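Local coordinates for variable region-containing chitin-binding protein 3 (Branchiostoma floridae, PDB 2FBO) that is an immune-type receptor of amphioxus, probably chitin-binding, represented here by its two tandem V-type immunoglobulin domains, at residues Lys41-Asp46 with Leu239-Ser244; Val138-Ala143 with Met156-Thr161; Ala166-Tyr171 with Val228-Ala233; Pro187-Asn192 with Ala207-Ala212. All coordinates share one frame; numbering follows the deposited sequence.

Contact 1: Lys41-Asp46 with Leu239-Ser244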
loop_
_atom_site.group_PDB
_atom_site.type_symbol
_atom_site.label_atom_id
_atom_site.label_comp_id
_atom_site.label_asym_id
_atom_site.label_seq_id
_atom_site.Cartn_x
_atom_site.Cartn_y
_atom_site.Cartn_z
ATOM N N LYS A 41 5.275 -9.636 -0.629
ATOM C CA LYS A 41 4.160 -10.582 -0.582
ATOM C C LYS A 41 3.669 -10.792 0.851
ATOM O O LYS A 41 4.432 -11.203 1.728
ATOM C CB LYS A 41 4.581 -11.932 -1.183
ATOM C CG LYS A 41 3.426 -12.939 -1.304
ATOM C CD LYS A 41 3.893 -14.224 -1.999
ATOM C CE LYS A 41 2.736 -15.185 -2.232
ATOM N NZ LYS A 41 2.148 -15.606 -0.934
ATOM N N GLY A 42 2.394 -10.510 1.086
ATOM C CA GLY A 42 1.855 -10.682 2.424
ATOM C C GLY A 42 0.561 -9.925 2.655
ATOM O O GLY A 42 0.001 -9.339 1.725
ATOM N N ALA A 43 0.096 -9.940 3.902
ATOM C CA ALA A 43 -1.151 -9.277 4.290
ATOM C C ALA A 43 -1.049 -7.755 4.254
ATOM O O ALA A 43 -2.047 -7.058 4.054
ATOM C CB ALA A 43 -1.565 -9.737 5.679
ATOM N N SER A 44 0.161 -7.245 4.463
ATOM C CA SER A 44 0.406 -5.811 4.438
ATOM C C SER A 44 1.883 -5.562 4.140
ATOM O O SER A 44 2.720 -6.443 4.321
ATOM C CB SER A 44 0.042 -5.180 5.786
ATOM O OG SER A 44 0.838 -5.730 6.822
ATOM N N PRO A 45 2.224 -4.353 3.686
ATOM C CA PRO A 45 3.629 -4.073 3.386
ATOM C C PRO A 45 4.575 -4.404 4.538
ATOM O O PRO A 45 5.636 -4.986 4.325
ATOM C CB PRO A 45 3.619 -2.585 3.047
ATOM C CG PRO A 45 2.257 -2.400 2.415
ATOM C CD PRO A 45 1.366 -3.206 3.342
ATOM N N ASP A 46 4.178 -4.055 5.761
ATOM C CA ASP A 46 5.015 -4.296 6.936
ATOM C C ASP A 46 5.054 -5.738 7.443
ATOM O O ASP A 46 5.870 -6.072 8.298
ATOM C CB ASP A 46 4.602 -3.346 8.065
ATOM C CG ASP A 46 3.147 -3.509 8.467
ATOM O OD1 ASP A 46 2.302 -3.710 7.573
ATOM O OD2 ASP A 46 2.847 -3.420 9.679
ATOM N N LEU A 239 -4.561 -13.120 1.908
ATOM C CA LEU A 239 -5.621 -12.761 0.963
ATOM C C LEU A 239 -6.808 -12.152 1.697
ATOM O O LEU A 239 -7.663 -11.517 1.089
ATOM C CB LEU A 239 -6.115 -13.996 0.210
ATOM C CG LEU A 239 -5.214 -14.658 -0.826
ATOM C CD1 LEU A 239 -5.888 -15.929 -1.329
ATOM C CD2 LEU A 239 -4.956 -13.697 -1.978
ATOM N N ASP A 240 -6.847 -12.359 3.009
ATOM C CA ASP A 240 -7.944 -11.889 3.855
ATOM C C ASP A 240 -7.840 -10.451 4.334
ATOM O O ASP A 240 -8.663 -10.002 5.134
ATOM C CB ASP A 240 -8.066 -12.799 5.077
ATOM C CG ASP A 240 -8.346 -14.239 4.701
ATOM O OD1 ASP A 240 -8.144 -15.123 5.557
ATOM O OD2 ASP A 240 -8.777 -14.480 3.555
ATOM N N ALA A 241 -6.837 -9.724 3.860
ATOM C CA ALA A 241 -6.684 -8.347 4.286
ATOM C C ALA A 241 -6.196 -7.460 3.160
ATOM O O ALA A 241 -5.528 -7.919 2.232
ATOM C CB ALA A 241 -5.720 -8.275 5.469
ATOM N N ASP A 242 -6.563 -6.187 3.231
ATOM C CA ASP A 242 -6.128 -5.214 2.249
ATOM C C ASP A 242 -6.223 -3.830 2.860
ATOM O O ASP A 242 -6.980 -3.610 3.815
ATOM C CB ASP A 242 -6.961 -5.298 0.966
ATOM C CG ASP A 242 -6.297 -4.577 -0.207
ATOM O OD1 ASP A 242 -5.060 -4.372 -0.165
ATOM O OD2 ASP A 242 -6.997 -4.227 -1.180
ATOM N N ARG A 243 -5.433 -2.904 2.331
ATOM C CA ARG A 243 -5.435 -1.539 2.829
ATOM C C ARG A 243 -5.035 -0.578 1.724
ATOM O O ARG A 243 -4.342 -0.953 0.778
ATOM C CB ARG A 243 -4.480 -1.401 4.028
ATOM C CG ARG A 243 -2.985 -1.498 3.689
ATOM C CD ARG A 243 -2.101 -1.241 4.925
ATOM N NE ARG A 243 -2.198 -2.301 5.923
ATOM C CZ ARG A 243 -1.550 -2.301 7.087
ATOM N NH1 ARG A 243 -0.752 -1.294 7.411
ATOM N NH2 ARG A 243 -1.701 -3.309 7.934
ATOM N N SER A 244 -5.490 0.663 1.845
ATOM C CA SER A 244 -5.193 1.701 0.871
ATOM C C SER A 244 -5.005 3.002 1.646
ATOM O O SER A 244 -5.574 3.171 2.732
ATOM C CB SER A 244 -6.350 1.834 -0.121
ATOM O OG SER A 244 -6.046 2.774 -1.130
HETATM O O HOH W 1 -3.455 -4.826 4.964
HETATM O O HOH W 2 0.144 -2.526 10.053
#
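Arg243 NH2 lies 3.3 Å from Ser44 CB, donates to water 2 at 2.9 Å, which donates on to Asp46 OD2, and is also salt-bridged to Glu231 OE2. This is the interface between the two V-type immunoglobulin domains. The turn joining strands 36-41 and 47-56 of the first, by strand order its C-C' turn, meets strand 241-249, the G strand of the second. The two short runs of backbone approach at 50°, and the direct contact buries 208 Å², the largest single share, 63 Å², on Arg243. Arg243 starts with CG between its backbone N and carbonyl carbon (chi1 70°) and bends at chi3, which brings the guanidinium against Ser44 and Asp46. One of its faces carries Ser44 CB, and its edge receives both waters in plane. Charge alone links Asp46 OD1 to Arg243 NH1, a long pair at 3.9 Å, because the oxygen lies well out of the guanidinium plane. That carboxylate is steadied instead by its own turn: Ser44 OG donates to Asp46 OD1 over 2.6 Å, from above the carboxylate plane. Ala43 CB meets Ala241 CB at 4.4 Å, while Tyr171 and Tyr185 add cation-pi contacts to Arg243. Water 1 bridges the two segments, donating to Ala43 O at 2.8 Å and accepting from Arg243 NE at 3.0 Å.

Contact 2: Val138-Ala143 with Met156-Thr161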
loop_
_atom_site.group_PDB
_atom_site.type_symbol
_atom_site.label_atom_id
_atom_site.label_comp_id
_atom_site.label_asym_id
_atom_site.label_seq_id
_atom_site.Cartn_x
_atom_site.Cartn_y
_atom_site.Cartn_z
ATOM N N VAL A 138 -10.937 -9.691 -0.366
ATOM C CA VAL A 138 -11.159 -8.291 -0.020
ATOM C C VAL A 138 -10.284 -7.343 -0.828
ATOM O O VAL A 138 -9.129 -7.647 -1.133
ATOM C CB VAL A 138 -10.916 -8.034 1.491
ATOM C CG1 VAL A 138 -9.443 -8.220 1.834
ATOM C CG2 VAL A 138 -11.389 -6.629 1.863
ATOM N N HIS A 139 -10.860 -6.201 -1.186
ATOM C CA HIS A 139 -10.165 -5.171 -1.943
ATOM C C HIS A 139 -10.596 -3.800 -1.424
ATOM O O HIS A 139 -11.789 -3.527 -1.302
ATOM C CB HIS A 139 -10.494 -5.285 -3.432
ATOM C CG HIS A 139 -10.104 -4.077 -4.224
ATOM N ND1 HIS A 139 -8.797 -3.653 -4.338
ATOM C CD2 HIS A 139 -10.853 -3.178 -4.904
ATOM C CE1 HIS A 139 -8.758 -2.542 -5.053
ATOM N NE2 HIS A 139 -9.993 -2.233 -5.409
ATOM N N VAL A 140 -9.621 -2.950 -1.108
ATOM C CA VAL A 140 -9.880 -1.601 -0.597
ATOM C C VAL A 140 -9.289 -0.580 -1.568
ATOM O O VAL A 140 -8.192 -0.777 -2.089
ATOM C CB VAL A 140 -9.227 -1.394 0.801
ATOM C CG1 VAL A 140 -9.425 0.048 1.276
ATOM C CG2 VAL A 140 -9.829 -2.369 1.806
ATOM N N SER A 141 -10.013 0.506 -1.816
ATOM C CA SER A 141 -9.526 1.536 -2.728
ATOM C C SER A 141 -10.031 2.901 -2.274
ATOM O O SER A 141 -11.149 3.303 -2.606
ATOM C CB SER A 141 -9.993 1.235 -4.155
ATOM O OG SER A 141 -9.264 1.998 -5.104
ATOM N N THR A 142 -9.195 3.605 -1.514
ATOM C CA THR A 142 -9.529 4.919 -0.965
ATOM C C THR A 142 -9.132 6.095 -1.851
ATOM O O THR A 142 -8.407 5.940 -2.837
ATOM C CB THR A 142 -8.855 5.127 0.410
ATOM O OG1 THR A 142 -7.431 5.024 0.264
ATOM C CG2 THR A 142 -9.332 4.082 1.409
ATOM N N ALA A 143 -9.619 7.279 -1.489
ATOM C CA ALA A 143 -9.300 8.487 -2.233
ATOM C C ALA A 143 -7.818 8.763 -2.023
ATOM O O ALA A 143 -7.280 8.511 -0.946
ATOM C CB ALA A 143 -10.132 9.655 -1.725
ATOM N N MET A 156 -13.769 10.370 6.320
ATOM C CA MET A 156 -12.913 9.677 5.374
ATOM C C MET A 156 -13.527 8.316 5.096
ATOM O O MET A 156 -13.783 7.538 6.018
ATOM C CB MET A 156 -11.511 9.563 5.955
ATOM C CG MET A 156 -10.958 10.929 6.320
ATOM S SD MET A 156 -9.305 10.890 6.955
ATOM C CE MET A 156 -9.583 10.161 8.556
ATOM N N THR A 157 -13.785 8.050 3.820
ATOM C CA THR A 157 -14.402 6.798 3.404
ATOM C C THR A 157 -13.404 5.685 3.101
ATOM O O THR A 157 -12.212 5.931 2.915
ATOM C CB THR A 157 -15.289 7.014 2.170
ATOM O OG1 THR A 157 -14.491 7.506 1.085
ATOM C CG2 THR A 157 -16.386 8.031 2.481
ATOM N N CYS A 158 -13.922 4.460 3.046
ATOM C CA CYS A 158 -13.124 3.267 2.789
ATOM C C CYS A 158 -13.842 2.344 1.799
ATOM O O CYS A 158 -14.198 1.221 2.147
ATOM C CB CYS A 158 -12.903 2.518 4.107
ATOM S SG CYS A 158 -11.742 1.115 4.035
ATOM N N PRO A 159 -14.059 2.802 0.553
ATOM C CA PRO A 159 -14.738 1.999 -0.472
ATOM C C PRO A 159 -14.096 0.624 -0.598
ATOM O O PRO A 159 -12.870 0.505 -0.556
ATOM C CB PRO A 159 -14.561 2.834 -1.738
ATOM C CG PRO A 159 -14.514 4.229 -1.215
ATOM C CD PRO A 159 -13.626 4.095 -0.004
ATOM N N CYS A 160 -14.915 -0.410 -0.769
ATOM C CA CYS A 160 -14.383 -1.765 -0.870
ATOM C C CYS A 160 -15.273 -2.770 -1.590
ATOM O O CYS A 160 -16.414 -2.476 -1.936
ATOM C CB CYS A 160 -14.099 -2.300 0.531
ATOM S SG CYS A 160 -15.554 -2.382 1.638
ATOM N N THR A 161 -14.722 -3.965 -1.794
ATOM C CA THR A 161 -15.416 -5.075 -2.439
ATOM C C THR A 161 -15.106 -6.351 -1.658
ATOM O O THR A 161 -13.996 -6.517 -1.142
ATOM C CB THR A 161 -14.957 -5.257 -3.898
ATOM O OG1 THR A 161 -15.307 -4.093 -4.658
ATOM C CG2 THR A 161 -15.623 -6.473 -4.516
HETATM O O HOH W 3 -12.093 7.138 -0.080
#
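His139 and Thr161 form an antiparallel hydrogen-bonded pair, His139 N to Thr161 O at 3.2 Å and Thr161 N to His139 O at 3.0 Å. Ser141 N then donates to Pro159 O at 3.1 Å in a nearly straight bond, 170° at the hydrogen. Between these bonds the packing is tight. Val140 and Cys160 approach to 4.5 Å between their CA atoms, and Cys160 CB sits 3.2 Å from His139 O. On the inner side, Val140 CG1 is set anti to the backbone N (chi1 176°), beside the carbonyl carbon, and meets Cys158 SG at 3.8 Å. That sulfur is bonded to Cys230, and Leu232 covers Val140 as well. Thr142, also buried, turns CG2 to Thr157 O while its OG1 is bonded to Ser244 OG. The solvent side is looser. Pro159 is exposed and lays CB, CG and CD against Ser141 O. Beyond Ser141 the two chains are no longer joined by direct backbone bonds: water 3 accepts from Ala143 N at 2.9 Å and lies 2.7 Å from Thr157 OG1. This short pairing, followed by strand 145-147 running parallel to 241-249, matches the V-set A strand, which starts on strand B and then switches sheets as A' to join G.

Contact 3: Ala166-Tyr171 with Val228-Ala233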
loop_
_atom_site.group_PDB
_atom_site.type_symbol
_atom_site.label_atom_id
_atom_site.label_comp_id
_atom_site.label_asym_id
_atom_site.label_seq_id
_atom_site.Cartn_x
_atom_site.Cartn_y
_atom_site.Cartn_z
ATOM N N ALA A 166 -16.103 -7.268 7.737
ATOM C CA ALA A 166 -14.657 -7.188 7.923
ATOM C C ALA A 166 -14.287 -6.338 9.132
ATOM O O ALA A 166 -14.980 -5.376 9.464
ATOM C CB ALA A 166 -14.007 -6.603 6.677
ATOM N N ASN A 167 -13.200 -6.710 9.800
ATOM C CA ASN A 167 -12.710 -5.936 10.929
ATOM C C ASN A 167 -12.140 -4.704 10.233
ATOM O O ASN A 167 -11.595 -4.816 9.128
ATOM C CB ASN A 167 -11.590 -6.686 11.651
ATOM C CG ASN A 167 -11.206 -6.037 12.966
ATOM O OD1 ASN A 167 -11.822 -6.297 14.000
ATOM N ND2 ASN A 167 -10.192 -5.177 12.933
ATOM N N VAL A 168 -12.269 -3.536 10.856
ATOM C CA VAL A 168 -11.765 -2.300 10.260
ATOM C C VAL A 168 -10.726 -1.632 11.146
ATOM O O VAL A 168 -10.963 -1.415 12.338
ATOM C CB VAL A 168 -12.904 -1.281 10.023
ATOM C CG1 VAL A 168 -12.365 -0.061 9.289
ATOM C CG2 VAL A 168 -14.030 -1.929 9.238
ATOM N N THR A 169 -9.571 -1.314 10.566
ATOM C CA THR A 169 -8.513 -0.650 11.313
ATOM C C THR A 169 -7.909 0.468 10.481
ATOM O O THR A 169 -7.500 0.248 9.340
ATOM C CB THR A 169 -7.372 -1.611 11.681
ATOM O OG1 THR A 169 -7.897 -2.751 12.367
ATOM C CG2 THR A 169 -6.360 -0.906 12.581
ATOM N N TRP A 170 -7.872 1.671 11.045
ATOM C CA TRP A 170 -7.280 2.810 10.354
ATOM C C TRP A 170 -5.916 3.050 10.980
ATOM O O TRP A 170 -5.741 2.865 12.194
ATOM C CB TRP A 170 -8.135 4.073 10.499
ATOM C CG TRP A 170 -9.423 4.040 9.729
ATOM C CD1 TRP A 170 -10.573 3.387 10.076
ATOM C CD2 TRP A 170 -9.695 4.702 8.489
ATOM N NE1 TRP A 170 -11.548 3.607 9.126
ATOM C CE2 TRP A 170 -11.034 4.409 8.141
ATOM C CE3 TRP A 170 -8.937 5.513 7.634
ATOM C CZ2 TRP A 170 -11.632 4.901 6.978
ATOM C CZ3 TRP A 170 -9.534 6.003 6.474
ATOM C CH2 TRP A 170 -10.869 5.693 6.160
ATOM N N TYR A 171 -4.949 3.440 10.150
ATOM C CA TYR A 171 -3.594 3.711 10.621
ATOM C C TYR A 171 -3.138 5.063 10.094
ATOM O O TYR A 171 -3.775 5.654 9.224
ATOM C CB TYR A 171 -2.589 2.671 10.094
ATOM C CG TYR A 171 -2.866 1.222 10.412
ATOM C CD1 TYR A 171 -3.778 0.480 9.659
ATOM C CD2 TYR A 171 -2.185 0.577 11.441
ATOM C CE1 TYR A 171 -4.000 -0.867 9.929
ATOM C CE2 TYR A 171 -2.398 -0.767 11.717
ATOM C CZ TYR A 171 -3.304 -1.483 10.957
ATOM O OH TYR A 171 -3.498 -2.816 11.219
ATOM N N VAL A 228 -3.192 8.581 5.961
ATOM C CA VAL A 228 -3.979 7.671 6.776
ATOM C C VAL A 228 -4.285 6.448 5.929
ATOM O O VAL A 228 -4.329 6.531 4.696
ATOM C CB VAL A 228 -5.305 8.313 7.225
ATOM C CG1 VAL A 228 -5.022 9.489 8.152
ATOM C CG2 VAL A 228 -6.094 8.767 6.009
ATOM N N TRP A 229 -4.489 5.315 6.584
ATOM C CA TRP A 229 -4.783 4.091 5.857
ATOM C C TRP A 229 -6.020 3.411 6.393
ATOM O O TRP A 229 -6.263 3.420 7.598
ATOM C CB TRP A 229 -3.633 3.089 5.983
ATOM C CG TRP A 229 -2.316 3.556 5.475
ATOM C CD1 TRP A 229 -1.490 4.482 6.047
ATOM C CD2 TRP A 229 -1.648 3.091 4.300
ATOM N NE1 TRP A 229 -0.344 4.620 5.300
ATOM C CE2 TRP A 229 -0.416 3.779 4.220
ATOM C CE3 TRP A 229 -1.971 2.158 3.307
ATOM C CZ2 TRP A 229 0.498 3.560 3.184
ATOM C CZ3 TRP A 229 -1.059 1.938 2.274
ATOM C CH2 TRP A 229 0.159 2.637 2.223
ATOM N N CYS A 230 -6.795 2.816 5.494
ATOM C CA CYS A 230 -7.957 2.051 5.913
ATOM C C CYS A 230 -7.664 0.609 5.562
ATOM O O CYS A 230 -7.433 0.285 4.394
ATOM C CB CYS A 230 -9.242 2.457 5.191
ATOM S SG CYS A 230 -10.620 1.371 5.710
ATOM N N GLU A 231 -7.651 -0.247 6.575
ATOM C CA GLU A 231 -7.410 -1.665 6.368
ATOM C C GLU A 231 -8.637 -2.461 6.775
ATOM O O GLU A 231 -9.215 -2.223 7.840
ATOM C CB GLU A 231 -6.228 -2.158 7.203
ATOM C CG GLU A 231 -6.123 -3.681 7.211
ATOM C CD GLU A 231 -5.098 -4.207 8.185
ATOM O OE1 GLU A 231 -5.238 -3.943 9.401
ATOM O OE2 GLU A 231 -4.153 -4.892 7.738
ATOM N N LEU A 232 -9.027 -3.396 5.917
ATOM C CA LEU A 232 -10.155 -4.273 6.186
ATOM C C LEU A 232 -9.595 -5.687 6.224
ATOM O O LEU A 232 -8.844 -6.081 5.329
ATOM C CB LEU A 232 -11.206 -4.157 5.082
ATOM C CG LEU A 232 -11.799 -2.768 4.841
ATOM C CD1 LEU A 232 -12.849 -2.850 3.745
ATOM C CD2 LEU A 232 -12.417 -2.241 6.132
ATOM N N ALA A 233 -9.935 -6.442 7.263
ATOM C CA ALA A 233 -9.451 -7.811 7.394
ATOM C C ALA A 233 -10.571 -8.778 7.764
ATOM O O ALA A 233 -11.322 -8.543 8.716
ATOM C CB ALA A 233 -8.341 -7.877 8.432
HETATM O O HOH W 4 -8.442 -4.741 10.200
#
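Trp170 CG lies anti to its own carbonyl carbon (chi1 -71°), and Cys230 SG points anti to its backbone N (chi1 177°); these two torsions lay the indole beneath the cysteine. Cys230 CB stands 3.6 Å above the centroid of the Trp170 six-membered ring, only 6° off its normal, and SG covers the same face at 4.2 Å from that centroid. Because Cys230 is bonded to Cys158, this is the immunoglobulin core, the B-F disulfide packed on the strand C tryptophan. Six backbone bonds fix the register, for example Glu231 N to Thr169 O at 2.8 Å. Replacing Trp170 by alanine is likely to open a gap beneath the disulfide and leave Arg213 O without the indole NE1. Next to Cys230 on this face, Val168 CG2 and Leu232 CD2 meet at 3.5 Å. The opposite face holds the polar groups, alongside Trp229 and Ala233. Tyr171 OH donates to Glu231 OE1 at 2.8 Å from above the carboxylate plane, with ring and carboxylate steeply inclined to each other. Water 4 joins Asn167 ND2 and Thr169 OG1, both also bonded to Asn190 OD1. With the phenol on OE1 and Arg243 on OE2, Glu231 is probably ionised although buried.

Contact 4: Pro187-Asn192 with Ala207-Ala212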
loop_
_atom_site.group_PDB
_atom_site.type_symbol
_atom_site.label_atom_id
_atom_site.label_comp_id
_atom_site.label_asym_id
_atom_site.label_seq_id
_atom_site.Cartn_x
_atom_site.Cartn_y
_atom_site.Cartn_z
ATOM N N PRO A 187 -1.532 2.449 14.676
ATOM C CA PRO A 187 -2.992 2.315 14.753
ATOM C C PRO A 187 -3.653 3.653 15.079
ATOM O O PRO A 187 -3.178 4.406 15.935
ATOM C CB PRO A 187 -3.186 1.288 15.866
ATOM C CG PRO A 187 -1.976 0.421 15.730
ATOM C CD PRO A 187 -0.875 1.453 15.538
ATOM N N LEU A 188 -4.747 3.938 14.390
ATOM C CA LEU A 188 -5.480 5.184 14.577
ATOM C C LEU A 188 -6.856 4.917 15.182
ATOM O O LEU A 188 -7.249 5.542 16.169
ATOM C CB LEU A 188 -5.654 5.882 13.230
ATOM C CG LEU A 188 -6.426 7.198 13.243
ATOM C CD1 LEU A 188 -5.688 8.217 14.097
ATOM C CD2 LEU A 188 -6.580 7.704 11.818
ATOM N N ALA A 189 -7.582 3.988 14.570
ATOM C CA ALA A 189 -8.921 3.626 15.023
ATOM C C ALA A 189 -9.201 2.169 14.674
ATOM O O ALA A 189 -8.562 1.598 13.786
ATOM C CB ALA A 189 -9.948 4.532 14.364
ATOM N N ASN A 190 -10.154 1.566 15.375
ATOM C CA ASN A 190 -10.502 0.175 15.132
ATOM C C ASN A 190 -11.955 -0.089 15.484
ATOM O O ASN A 190 -12.488 0.482 16.438
ATOM C CB ASN A 190 -9.614 -0.748 15.968
ATOM C CG ASN A 190 -9.842 -2.216 15.658
ATOM O OD1 ASN A 190 -9.459 -2.706 14.593
ATOM N ND2 ASN A 190 -10.471 -2.930 16.588
ATOM N N LYS A 191 -12.585 -0.960 14.707
ATOM C CA LYS A 191 -13.968 -1.347 14.931
ATOM C C LYS A 191 -14.100 -2.812 14.545
ATOM O O LYS A 191 -13.989 -3.157 13.368
ATOM C CB LYS A 191 -14.916 -0.508 14.075
ATOM C CG LYS A 191 -16.377 -0.916 14.221
ATOM C CD LYS A 191 -17.287 -0.136 13.282
ATOM C CE LYS A 191 -18.727 -0.623 13.408
ATOM N NZ LYS A 191 -19.662 0.061 12.470
ATOM N N ASN A 192 -14.321 -3.676 15.530
ATOM C CA ASN A 192 -14.465 -5.098 15.250
ATOM C C ASN A 192 -15.928 -5.467 15.003
ATOM O O ASN A 192 -16.832 -4.659 15.227
ATOM C CB ASN A 192 -13.891 -5.938 16.401
ATOM C CG ASN A 192 -14.583 -5.677 17.720
ATOM O OD1 ASN A 192 -15.798 -5.482 17.770
ATOM N ND2 ASN A 192 -13.813 -5.688 18.802
ATOM N N ALA A 207 -13.603 11.787 17.427
ATOM C CA ALA A 207 -13.681 10.897 16.285
ATOM C C ALA A 207 -14.646 9.753 16.523
ATOM O O ALA A 207 -14.888 9.358 17.666
ATOM N N SER A 208 -15.201 9.220 15.441
ATOM C CA SER A 208 -16.138 8.107 15.530
ATOM C C SER A 208 -16.276 7.452 14.164
ATOM O O SER A 208 -15.838 8.001 13.154
ATOM C CB SER A 208 -17.511 8.604 15.978
ATOM O OG SER A 208 -18.128 9.348 14.943
ATOM N N PHE A 209 -16.890 6.278 14.133
ATOM C CA PHE A 209 -17.106 5.583 12.875
ATOM C C PHE A 209 -18.499 5.908 12.366
ATOM O O PHE A 209 -19.454 5.959 13.140
ATOM C CB PHE A 209 -16.971 4.067 13.052
ATOM C CG PHE A 209 -15.551 3.589 13.161
ATOM C CD1 PHE A 209 -14.877 3.624 14.376
ATOM C CD2 PHE A 209 -14.879 3.119 12.036
ATOM C CE1 PHE A 209 -13.551 3.195 14.469
ATOM C CE2 PHE A 209 -13.556 2.690 12.118
ATOM C CZ PHE A 209 -12.891 2.728 13.335
ATOM N N SER A 210 -18.609 6.152 11.067
ATOM C CA SER A 210 -19.896 6.441 10.456
ATOM C C SER A 210 -20.214 5.238 9.588
ATOM O O SER A 210 -19.676 5.088 8.492
ATOM C CB SER A 210 -19.824 7.702 9.595
ATOM O OG SER A 210 -21.080 7.958 8.986
ATOM N N GLY A 211 -21.084 4.371 10.087
ATOM C CA GLY A 211 -21.416 3.177 9.337
ATOM C C GLY A 211 -20.447 2.074 9.724
ATOM O O GLY A 211 -19.930 2.051 10.842
ATOM N N ALA A 212 -20.177 1.165 8.800
ATOM C CA ALA A 212 -19.287 0.053 9.092
ATOM C C ALA A 212 -17.799 0.358 8.977
ATOM O O ALA A 212 -16.989 -0.260 9.671
ATOM C CB ALA A 212 -19.633 -1.127 8.196
#
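Lys191 and Phe209 run antiparallel past one another, the lysine chain lying along the flat of the ring. Lys191 CB is 3.8 Å from the Phe209 ring centroid and only 8° off the normal, so it sits over the centre of one face as a CH-pi contact. Lys191 CG lies anti to its backbone N (chi1 177°) and every later torsion is extended, which carries the chain from the ring centre towards Phe209 CG and on to the turn that follows strand 207-210. There the ammonium finds a backbone acceptor: Lys191 NZ donates to Gly211 O at 2.6 Å, from a position tilted out of the carbonyl plane. NZ also comes within 3.4 Å of Ala212 CA. An alanine at Lys191 would keep CB over the ring but is likely to leave Gly211 O without its ammonium donor and to strip the methylene cover from Phe209 CG. The far end of the ring abuts the other strand. Ala189 CB approaches Phe209 CZ obliquely at 3.6 Å, whereas Asn190 N, also 3.6 Å from CZ, lies at the edge in the ring plane. Here the strand has a classic bulge, Leu188 and Ala189 both facing Trp170. By strand order these are C' (184-191) and D (207-210), whose axes pass 8.4 Å apart at 43°, and the contact joins the two sheets of the V-type sandwich at its edge. Phe209 reaches over from the strand beside 214-217, with Val168 of strand 167-175 and Thr197 of strand 197-199 also touching it.

Overall arrangement
Contact 1 joins the two V-type domains, while contacts 2, 3 and 4 all lie within the second. Contact 1 bears directly on contact 3, their centres 10 Å apart, through neighbouring strands 226-233 and 241-249: the salt bridge from Arg243 NH2 to Glu231 OE2, 2.9 Å, ties the domain interface to the C-F pairing. Contacts 2 and 3, 9 Å apart at their centres, share the Cys158-Cys230 disulfide, and Val140 N in contact 2 is 2.9 Å from Asp242 OD2 in contact 1. Contact 4 adjoins contact 3, with Thr169 OG1 2.7 Å from Asn190 OD1. It lies farthest from the interface, about 19 Å from contact 1 centre to centre.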